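PDB 5HAB: ribonuclease J from Methanolobus psychrophilus R15, which acts as an archaeal exoribonuclease of the metallo-beta-lactamase and beta-CASP family, degrading RNA by hydrolysis that probably depends on bound metal ions. Local coordinates for residues 125-130 with 176-181; 151-156 with 167-172; 53-58 with 98-103; 202-207 with 270-275. The protein carries 1 engineered substitution. All coordinates share one frame; numbering follows the deposited sequence.

Interaction 1 of 4, residues 125-130 with 176-181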
# COMPACT_ATOMS: atom_id res chain seq x y z
N ILE B 125 35.69 17.81 -14.72
CA ILE B 125 36.58 17.25 -13.70
C ILE B 125 35.92 16.04 -13.07
O ILE B 125 34.76 16.10 -12.66
CB ILE B 125 36.95 18.29 -12.64
CG1 ILE B 125 37.47 19.57 -13.29
CG2 ILE B 125 37.97 17.72 -11.67
CD1 ILE B 125 37.55 20.75 -12.33
N ALA B 126 36.65 14.93 -12.99
CA ALA B 126 36.07 13.70 -12.48
C ALA B 126 37.13 12.69 -12.05
O ALA B 126 38.32 12.89 -12.28
CB ALA B 126 35.15 13.08 -13.53
N THR B 127 36.69 11.62 -11.40
CA THR B 127 37.58 10.54 -11.02
C THR B 127 37.99 9.72 -12.25
O THR B 127 37.26 9.72 -13.24
CB THR B 127 36.92 9.61 -9.98
OG1 THR B 127 35.73 9.04 -10.54
CG2 THR B 127 36.58 10.38 -8.71
N PRO B 128 39.14 9.03 -12.17
CA PRO B 128 39.66 8.22 -13.28
C PRO B 128 38.61 7.34 -13.96
O PRO B 128 38.46 7.42 -15.19
CB PRO B 128 40.72 7.35 -12.60
CG PRO B 128 41.27 8.25 -11.54
CD PRO B 128 40.11 9.10 -11.06
N TYR B 129 37.88 6.54 -13.19
CA TYR B 129 36.86 5.67 -13.77
C TYR B 129 35.76 6.50 -14.44
O TYR B 129 35.36 6.24 -15.59
CB TYR B 129 36.26 4.76 -12.70
CG TYR B 129 35.28 3.75 -13.25
CD1 TYR B 129 35.70 2.76 -14.14
CD2 TYR B 129 33.94 3.77 -12.88
CE1 TYR B 129 34.81 1.84 -14.66
CE2 TYR B 129 33.05 2.84 -13.39
CZ TYR B 129 33.48 1.88 -14.27
OH TYR B 129 32.59 0.96 -14.78
N THR B 130 35.29 7.51 -13.72
CA THR B 130 34.28 8.42 -14.24
C THR B 130 34.75 9.10 -15.51
O THR B 130 34.01 9.17 -16.50
CB THR B 130 33.92 9.51 -13.22
OG1 THR B 130 33.66 8.92 -11.94
CG2 THR B 130 32.69 10.28 -13.68
N ILE B 176 28.15 2.64 -7.52
CA ILE B 176 29.14 2.63 -8.58
C ILE B 176 30.46 3.03 -7.94
O ILE B 176 30.49 3.79 -6.96
CB ILE B 176 28.76 3.56 -9.76
CG1 ILE B 176 29.75 3.38 -10.92
CG2 ILE B 176 28.70 5.02 -9.32
CD1 ILE B 176 29.43 4.21 -12.16
N ILE B 177 31.55 2.48 -8.46
CA ILE B 177 32.87 2.69 -7.89
C ILE B 177 33.35 4.11 -8.17
O ILE B 177 32.90 4.75 -9.12
CB ILE B 177 33.87 1.66 -8.43
CG1 ILE B 177 33.83 1.64 -9.96
CG2 ILE B 177 33.56 0.28 -7.88
CD1 ILE B 177 34.88 0.75 -10.59
N ASP B 178 34.26 4.59 -7.32
CA ASP B 178 34.92 5.88 -7.47
C ASP B 178 33.93 7.05 -7.42
O ASP B 178 33.86 7.87 -8.34
CB ASP B 178 35.73 5.93 -8.77
CG ASP B 178 37.12 6.50 -8.57
OD1 ASP B 178 37.45 6.93 -7.44
OD2 ASP B 178 37.90 6.52 -9.55
N THR B 179 33.16 7.12 -6.33
CA THR B 179 32.23 8.23 -6.10
C THR B 179 32.80 9.19 -5.05
O THR B 179 33.43 8.76 -4.08
CB THR B 179 30.84 7.71 -5.66
OG1 THR B 179 30.30 6.87 -6.67
CG2 THR B 179 29.89 8.87 -5.42
N VAL B 180 32.60 10.49 -5.26
CA VAL B 180 33.16 11.49 -4.35
C VAL B 180 32.14 12.53 -3.87
O VAL B 180 31.21 12.89 -4.59
CB VAL B 180 34.36 12.20 -5.02
CG1 VAL B 180 35.49 11.21 -5.30
CG2 VAL B 180 33.93 12.90 -6.31
N PHE B 181 32.32 13.00 -2.64
CA PHE B 181 31.81 14.29 -2.22
C PHE B 181 32.70 15.34 -2.87
O PHE B 181 33.91 15.11 -3.02
CB PHE B 181 31.86 14.49 -0.69
CG PHE B 181 30.94 13.58 0.09
CD1 PHE B 181 30.05 12.73 -0.53
CD2 PHE B 181 30.96 13.61 1.48
CE1 PHE B 181 29.22 11.91 0.21
CE2 PHE B 181 30.14 12.80 2.23
CZ PHE B 181 29.26 11.95 1.59
O HOH W 1 32.45 6.60 -11.24

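Interaction 2 of 4, residues 151-156 with 167-172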
# COMPACT_ATOMS: atom_id res chain seq x y z
N VAL B 151 39.69 16.40 -16.89
CA VAL B 151 40.74 16.35 -15.90
C VAL B 151 40.39 15.27 -14.89
O VAL B 151 39.30 15.26 -14.30
CB VAL B 151 40.93 17.72 -15.23
CG1 VAL B 151 42.12 17.69 -14.28
CG2 VAL B 151 41.08 18.80 -16.28
N ALA B 152 41.33 14.36 -14.71
CA ALA B 152 41.17 13.29 -13.75
C ALA B 152 41.61 13.78 -12.39
O ALA B 152 42.77 14.15 -12.19
CB ALA B 152 41.96 12.06 -14.17
N LEU B 153 40.68 13.79 -11.45
CA LEU B 153 40.98 14.18 -10.08
C LEU B 153 40.59 13.03 -9.17
O LEU B 153 39.46 12.54 -9.22
CB LEU B 153 40.24 15.47 -9.71
CG LEU B 153 40.67 16.09 -8.38
CD1 LEU B 153 42.13 16.49 -8.45
CD2 LEU B 153 39.79 17.28 -8.04
N LYS B 154 41.54 12.57 -8.36
CA LYS B 154 41.31 11.43 -7.49
C LYS B 154 40.77 11.87 -6.14
O LYS B 154 40.97 13.01 -5.72
CB LYS B 154 42.60 10.62 -7.30
CG LYS B 154 43.02 9.81 -8.51
CD LYS B 154 44.31 9.04 -8.24
CE LYS B 154 44.89 8.45 -9.52
NZ LYS B 154 46.10 7.63 -9.26
N ALA B 155 40.09 10.95 -5.46
CA ALA B 155 39.64 11.20 -4.11
C ALA B 155 40.86 11.53 -3.25
O ALA B 155 41.86 10.82 -3.29
CB ALA B 155 38.90 10.00 -3.56
N GLY B 156 40.76 12.60 -2.48
CA GLY B 156 41.86 13.03 -1.64
C GLY B 156 42.69 14.15 -2.25
O GLY B 156 43.46 14.80 -1.55
N ILE B 167 38.87 23.01 -5.81
CA ILE B 167 37.97 21.88 -5.74
C ILE B 167 38.66 20.66 -5.12
O ILE B 167 39.67 20.19 -5.63
CB ILE B 167 37.43 21.54 -7.14
CG1 ILE B 167 36.47 22.63 -7.61
CG2 ILE B 167 36.75 20.18 -7.14
CD1 ILE B 167 35.99 22.44 -9.04
N GLU B 168 38.07 20.15 -4.04
CA GLU B 168 38.57 18.97 -3.34
C GLU B 168 37.62 17.79 -3.52
O GLU B 168 36.41 17.94 -3.37
CB GLU B 168 38.75 19.29 -1.85
CG GLU B 168 39.16 18.11 -0.98
CD GLU B 168 39.29 18.48 0.48
OE1 GLU B 168 39.07 19.67 0.81
OE2 GLU B 168 39.63 17.60 1.30
N PHE B 169 38.16 16.62 -3.84
CA PHE B 169 37.38 15.39 -3.87
C PHE B 169 37.56 14.62 -2.56
O PHE B 169 38.68 14.49 -2.06
CB PHE B 169 37.77 14.51 -5.05
CG PHE B 169 37.15 14.92 -6.37
CD1 PHE B 169 36.37 16.06 -6.46
CD2 PHE B 169 37.34 14.15 -7.50
CE1 PHE B 169 35.80 16.44 -7.67
CE2 PHE B 169 36.77 14.52 -8.71
CZ PHE B 169 36.00 15.66 -8.79
N ILE B 170 36.46 14.11 -2.00
CA ILE B 170 36.52 13.25 -0.82
C ILE B 170 35.87 11.92 -1.17
O ILE B 170 34.78 11.91 -1.71
CB ILE B 170 35.83 13.90 0.38
CG1 ILE B 170 36.42 15.28 0.65
CG2 ILE B 170 35.93 13.01 1.61
CD1 ILE B 170 35.49 16.19 1.39
N ASN B 171 36.53 10.81 -0.87
CA ASN B 171 35.98 9.52 -1.28
C ASN B 171 34.71 9.20 -0.50
O ASN B 171 34.59 9.55 0.68
CB ASN B 171 37.01 8.39 -1.11
CG ASN B 171 36.62 7.39 -0.05
OD1 ASN B 171 36.98 7.53 1.12
ND2 ASN B 171 35.88 6.36 -0.45
N THR B 172 33.75 8.58 -1.17
CA THR B 172 32.58 8.07 -0.48
C THR B 172 32.17 6.76 -1.15
O THR B 172 32.85 6.28 -2.05
CB THR B 172 31.41 9.09 -0.51
OG1 THR B 172 30.38 8.67 0.39
CG2 THR B 172 30.84 9.22 -1.93

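Interaction 3 of 4, residues 53-58 with 98-103. With SO4 (sulfate ion), chain G.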
# COMPACT_ATOMS: atom_id res chain seq x y z
N ILE B 53 27.89 21.10 -11.13
CA ILE B 53 28.04 19.77 -10.55
C ILE B 53 26.97 18.83 -11.11
O ILE B 53 25.76 19.03 -10.89
CB ILE B 53 27.99 19.80 -9.01
CG1 ILE B 53 28.94 20.87 -8.47
CG2 ILE B 53 28.37 18.45 -8.45
CD1 ILE B 53 29.07 20.85 -6.95
N ASP B 54 27.46 17.85 -11.87
CA ASP B 54 26.68 16.76 -12.45
C ASP B 54 25.69 17.24 -13.51
O ASP B 54 25.19 18.35 -13.46
CB ASP B 54 25.95 15.98 -11.35
CG ASP B 54 26.91 15.23 -10.44
OD1 ASP B 54 27.90 14.65 -10.95
OD2 ASP B 54 26.69 15.22 -9.21
N MET B 55 25.43 16.37 -14.48
CA MET B 55 24.51 16.64 -15.57
C MET B 55 23.82 15.33 -15.93
O MET B 55 24.25 14.61 -16.84
CB MET B 55 25.24 17.22 -16.79
CG MET B 55 26.00 18.53 -16.53
SD MET B 55 26.69 19.30 -18.01
CE MET B 55 25.74 18.48 -19.25
N GLY B 56 22.74 15.01 -15.22
CA GLY B 56 22.10 13.71 -15.35
C GLY B 56 20.93 13.64 -16.30
O GLY B 56 20.47 14.66 -16.81
N ILE B 57 20.46 12.43 -16.56
CA ILE B 57 19.27 12.23 -17.39
C ILE B 57 18.19 11.51 -16.57
O ILE B 57 18.50 10.76 -15.65
CB ILE B 57 19.63 11.46 -18.68
CG1 ILE B 57 18.46 11.46 -19.67
CG2 ILE B 57 20.08 10.04 -18.37
CD1 ILE B 57 18.78 10.86 -21.01
N ARG B 58 16.92 11.77 -16.90
CA ARG B 58 15.79 11.06 -16.30
C ARG B 58 15.16 10.12 -17.33
O ARG B 58 14.55 10.56 -18.30
CB ARG B 58 14.75 12.05 -15.77
CG ARG B 58 13.53 11.38 -15.16
CD ARG B 58 12.44 12.39 -14.79
NE ARG B 58 11.27 11.72 -14.22
CZ ARG B 58 10.16 12.33 -13.82
NH1 ARG B 58 10.06 13.65 -13.92
NH2 ARG B 58 9.16 11.62 -13.32
N ARG B 98 33.23 27.87 -15.01
CA ARG B 98 34.66 27.62 -15.08
C ARG B 98 35.01 26.14 -15.07
O ARG B 98 36.11 25.76 -15.49
CB ARG B 98 35.36 28.32 -13.91
CG ARG B 98 35.21 29.84 -13.90
CD ARG B 98 35.86 30.47 -15.12
NE ARG B 98 35.63 31.92 -15.20
CZ ARG B 98 35.88 32.66 -16.27
NH1 ARG B 98 36.37 32.10 -17.37
NH2 ARG B 98 35.63 33.96 -16.26
N ALA B 99 34.09 25.30 -14.59
CA ALA B 99 34.34 23.86 -14.54
C ALA B 99 33.05 23.07 -14.41
O ALA B 99 32.04 23.58 -13.92
CB ALA B 99 35.28 23.52 -13.40
N ILE B 100 33.09 21.82 -14.85
CA ILE B 100 31.97 20.90 -14.70
C ILE B 100 32.42 19.67 -13.92
O ILE B 100 33.23 18.89 -14.40
CB ILE B 100 31.41 20.50 -16.07
CG1 ILE B 100 30.90 21.74 -16.81
CG2 ILE B 100 30.32 19.45 -15.92
CD1 ILE B 100 30.34 21.44 -18.19
N VAL B 101 31.92 19.51 -12.70
CA VAL B 101 32.29 18.34 -11.90
C VAL B 101 31.26 17.23 -12.06
O VAL B 101 30.05 17.48 -12.04
CB VAL B 101 32.46 18.71 -10.41
CG1 VAL B 101 32.77 17.46 -9.59
CG2 VAL B 101 33.58 19.72 -10.24
N CYS B 102 31.75 16.01 -12.26
CA CYS B 102 30.90 14.83 -12.24
C CYS B 102 31.32 13.93 -11.09
O CYS B 102 32.42 13.37 -11.10
CB CYS B 102 30.98 14.08 -13.56
SG CYS B 102 30.21 14.95 -14.93
N THR B 103 30.44 13.78 -10.10
CA THR B 103 30.81 13.09 -8.87
C THR B 103 30.85 11.58 -9.06
O THR B 103 31.48 10.88 -8.27
CB THR B 103 29.84 13.43 -7.73
OG1 THR B 103 28.49 13.33 -8.20
CG2 THR B 103 30.09 14.84 -7.21
S SO4 G . 6.05 13.07 -12.59
O1 SO4 G . 5.95 12.70 -14.00
O2 SO4 G . 7.25 13.88 -12.39
O3 SO4 G . 6.11 11.85 -11.78
O4 SO4 G . 4.88 13.86 -12.22

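Interaction 4 of 4, residues 202-207 with 270-275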
# COMPACT_ATOMS: atom_id res chain seq x y z
N THR B 202 32.10 -1.27 5.67
CA THR B 202 32.69 -2.52 5.19
C THR B 202 32.43 -2.69 3.70
O THR B 202 31.73 -3.62 3.29
CB THR B 202 32.13 -3.75 5.97
OG1 THR B 202 30.71 -3.84 5.77
CG2 THR B 202 32.42 -3.63 7.46
N PRO B 203 32.99 -1.80 2.87
CA PRO B 203 32.78 -1.90 1.42
C PRO B 203 33.45 -3.15 0.86
O PRO B 203 34.37 -3.67 1.48
CB PRO B 203 33.44 -0.63 0.86
CG PRO B 203 33.77 0.22 2.05
CD PRO B 203 33.93 -0.71 3.20
N THR B 204 33.00 -3.61 -0.30
CA THR B 204 33.61 -4.77 -0.93
C THR B 204 34.58 -4.39 -2.05
O THR B 204 35.16 -5.27 -2.69
CB THR B 204 32.56 -5.74 -1.49
OG1 THR B 204 31.79 -5.09 -2.51
CG2 THR B 204 31.62 -6.21 -0.38
N LEU B 205 34.76 -3.09 -2.30
CA LEU B 205 35.67 -2.68 -3.37
C LEU B 205 36.41 -1.37 -3.12
O LEU B 205 37.64 -1.33 -3.15
CB LEU B 205 34.91 -2.57 -4.70
CG LEU B 205 35.66 -3.06 -5.93
CD1 LEU B 205 36.26 -4.44 -5.69
CD2 LEU B 205 34.75 -3.09 -7.15
N GLY B 206 35.67 -0.29 -2.87
CA GLY B 206 36.27 1.01 -2.64
C GLY B 206 36.98 1.12 -1.30
O GLY B 206 37.49 0.15 -0.76
N GLU B 207 37.01 2.34 -0.77
CA GLU B 207 37.66 2.62 0.50
C GLU B 207 36.62 3.01 1.53
O GLU B 207 35.49 3.38 1.19
CB GLU B 207 38.70 3.73 0.35
CG GLU B 207 39.83 3.43 -0.60
CD GLU B 207 40.77 4.61 -0.76
OE1 GLU B 207 40.28 5.74 -0.97
OE2 GLU B 207 42.00 4.41 -0.66
N HIS B 270 27.32 -1.42 -11.47
CA HIS B 270 27.58 -1.81 -10.09
C HIS B 270 28.75 -2.79 -10.03
O HIS B 270 28.56 -4.00 -9.91
CB HIS B 270 26.34 -2.41 -9.42
CG HIS B 270 26.36 -2.30 -7.93
ND1 HIS B 270 27.53 -2.27 -7.20
CD2 HIS B 270 25.35 -2.20 -7.03
CE1 HIS B 270 27.24 -2.15 -5.92
NE2 HIS B 270 25.93 -2.11 -5.78
N ILE B 271 29.96 -2.24 -10.12
CA ILE B 271 31.17 -3.02 -10.29
C ILE B 271 31.47 -3.92 -9.08
O ILE B 271 31.94 -5.05 -9.25
CB ILE B 271 32.36 -2.08 -10.59
CG1 ILE B 271 32.06 -1.25 -11.85
CG2 ILE B 271 33.63 -2.86 -10.79
CD1 ILE B 271 31.74 -2.08 -13.08
N ALA B 272 31.19 -3.44 -7.87
CA ALA B 272 31.38 -4.25 -6.66
C ALA B 272 30.51 -5.51 -6.70
O ALA B 272 30.96 -6.61 -6.36
CB ALA B 272 31.08 -3.43 -5.43
N ARG B 273 29.28 -5.32 -7.14
CA ARG B 273 28.31 -6.40 -7.23
C ARG B 273 28.75 -7.44 -8.26
O ARG B 273 28.79 -8.64 -7.96
CB ARG B 273 26.94 -5.86 -7.61
CG ARG B 273 25.88 -6.93 -7.76
CD ARG B 273 25.33 -7.32 -6.41
NE ARG B 273 24.28 -6.39 -5.99
CZ ARG B 273 24.48 -5.41 -5.12
NH1 ARG B 273 25.68 -5.25 -4.58
NH2 ARG B 273 23.49 -4.61 -4.78
N VAL B 274 29.07 -6.98 -9.46
CA VAL B 274 29.53 -7.85 -10.54
C VAL B 274 30.77 -8.63 -10.12
O VAL B 274 30.89 -9.83 -10.38
CB VAL B 274 29.81 -7.04 -11.82
CG1 VAL B 274 30.45 -7.93 -12.88
CG2 VAL B 274 28.52 -6.42 -12.35
N ASN B 275 31.69 -7.93 -9.45
CA ASN B 275 32.89 -8.53 -8.90
C ASN B 275 32.54 -9.71 -8.00
O ASN B 275 33.00 -10.84 -8.22
CB ASN B 275 33.70 -7.49 -8.12
CG ASN B 275 35.10 -7.96 -7.78
OD1 ASN B 275 35.80 -8.51 -8.63
ND2 ASN B 275 35.52 -7.74 -6.54
O HOH W 2 29.56 -7.12 -3.33

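Interaction 1 of 4, residues 125-130 with 176-181
At the N-cap position of helix 128-138, Thr127 meets Asp178 on the loop that leads into strand 179-186, so that the start of a helix from one beta-sheet abuts a strand entry of the other. Thr127 OG1 donates to Asp178 O over 3.1 Å, bending to a C=O...donor angle of 138° and lying a little off the carbonyl plane. With OG1 set between the backbone N and the carbonyl carbon (chi1 60°), Thr127 CG2 is left to meet Val180 CG1 tip to tip at 3.7 Å. The Asp178 carboxylate slides past Thr127 in the opposite direction, OD2 lying 3.3 Å from Thr127 CB; OD2 also receives a weak hydrogen bond from Tyr307 OH. Two residues on, the Tyr129 ring receives Ile177 CD1 over its centre, 3.8 Å from the centroid and 7° off the normal, a CH-pi contact. Ile176 CD1 lies at the ring edge, 4.1 Å from Tyr129 CE2, while Tyr129 OH is bonded to Tyr298 O. A water joins Thr130 OG1 to Ile177 O, donating to the latter. The contact thus sits where the two sheets of the metallo-beta-lactamase sandwich come together, on the side facing helices 271-283 and 293-304.

Interaction 2 of 4, residues 151-156 with 167-172
Over one face of the Phe169 ring stands the Leu153 methyl CD2, 3.8 Å from the centroid and only 6° off the normal, a CH-pi contact; Lys154 O approaches the ring obliquely. Leu153 CB adds a contact to Phe169 CE2 at 3.7 Å, and the carbonyl oxygen Leu153 O lies 3.2 Å from Phe169 CD2. Leucine CG turned anti to the backbone N (chi1 -170°) brings CD2 above the ring centre, from where it also touches Ile167 O at 3.8 Å. Ile125 and Val101 of the facing sheet pack on Phe169 as well, and so does Val180 from the neighbouring strand of the ring's own sheet. Farther along, Ala155 CB meets Asn171 CB at 3.5 Å. The one hydrogen bond across the pair runs from Gly156 N to Phe169 O, 2.8 Å long and fairly straight at 159°; the donor stands above the carbonyl plane and not on a lone pair. Gly156 has a positive phi, in the loop between strands 150-152 and 158-160. Cohesion is therefore mainly apolar around one aromatic ring, with a single backbone bond at the exposed end tying Gly156 to the strand.

Interaction 3 of 4, residues 53-58 with 98-103
From CB, the Asp54 side chain bends to Thr103 across the contact: CG lies anti to the carbonyl carbon (chi1 -67°), and the carboxylate crosses the threonine at about a right angle. OD1 accepts Thr103 N at 2.8 Å, a bond of 161° that arrives on the syn side and 15° out of the carboxylate plane. OD2 takes the hydroxyl Thr103 OG1, also at 2.8 Å, although the position of that oxygen is less sure; Tyr193 OH reaches OD2 weakly. On the backbone, Asp54 N donates to Val101 O over 2.6 Å, continuing the parallel pairing of Ile53 with Val101. Met55 SD packs on Ile100 CG2 at 4.2 Å. Farther down the loop, extended Arg58 grips a sulfate, probably from the crystallisation liquor: NH1 lies 3.2 Å and NH2 3.1 Å from its O2, Arg61 binds the same ion, and Asp60 holds Arg58 NE. An aspartate at this strand end is consistent with the first conserved motif of metallo-beta-lactamases. The pair joins neighbouring strands 49-53 and 96-102, with helix 107-110 touching Asp54 and Cys102, helix 113-116 covering Met55 and Cys102, and strand 124-126 packing on Ile100.

Interaction 4 of 4, residues 202-207 with 270-275
Leu205 presses its branched end onto the first turn of helix 271-283, and around it the contact is tight. CD2 touches both backbone and side chain, lying 3.6 Å from Ala272 CA and 3.8 Å from Ile271 CG2. The other methyl, CD1, comes 3.5 Å from Asn275 ND2, crossing the asparagine one helical turn later. Leu205 CB and Ala272 CB face each other at 4.0 Å. The leucine's chi1 of -141° lies away from the usual staggered values, which suggests some strain in fitting the side chain here. Ile177 and Ile308 also touch the leucine, making a small apolar patch.

The Thr204 side is wetter and more polar, though no less close. Its hydroxyl OG1 stands 3.4 Å from Ala272 CB, an apolar neighbour and the shortest approach between the two segments. The same oxygen is linked to a water at 3.1 Å from OG1, and this water in turn makes a weak bond to Ala272 O. On the helix, Arg273 forms a salt bridge with Glu241, which also packs on Thr204 and so ties the two sides to a common neighbour, helix 241-253.

No direct hydrogen bond spans the two segments. The chemistry is thus small apolar groups plus one weak water bridge, joining a loop of the beta-lactamase domain to a helix of the beta-CASP domain by shape far more than by polar pairing.

Overall arrangement
Three of the contacts lie within or between the two beta-sheets of the metallo-beta-lactamase sandwich, and interaction 4 joins that domain to beta-CASP. Interactions 1 and 2 have centres about 7 Å apart and share strand pairing on both sheets: Ala126 O lies 2.7 Å from Leu153 N, and Phe181 N lies 2.8 Å from Ile170 O. Interaction 3 lies in the same sheet as strands 124-126 and 150-152, through strand 96-102, and its Val101 CG1 reaches Phe169 CE1 of interaction 2 at 3.7 Å. Ile177 and Ile271 link interactions 1 and 4. The nearest atoms of interaction 3 are about 5 Å from the bound RNA, those of 1 and 4 about 6 Å, and those of 2 about 12 Å.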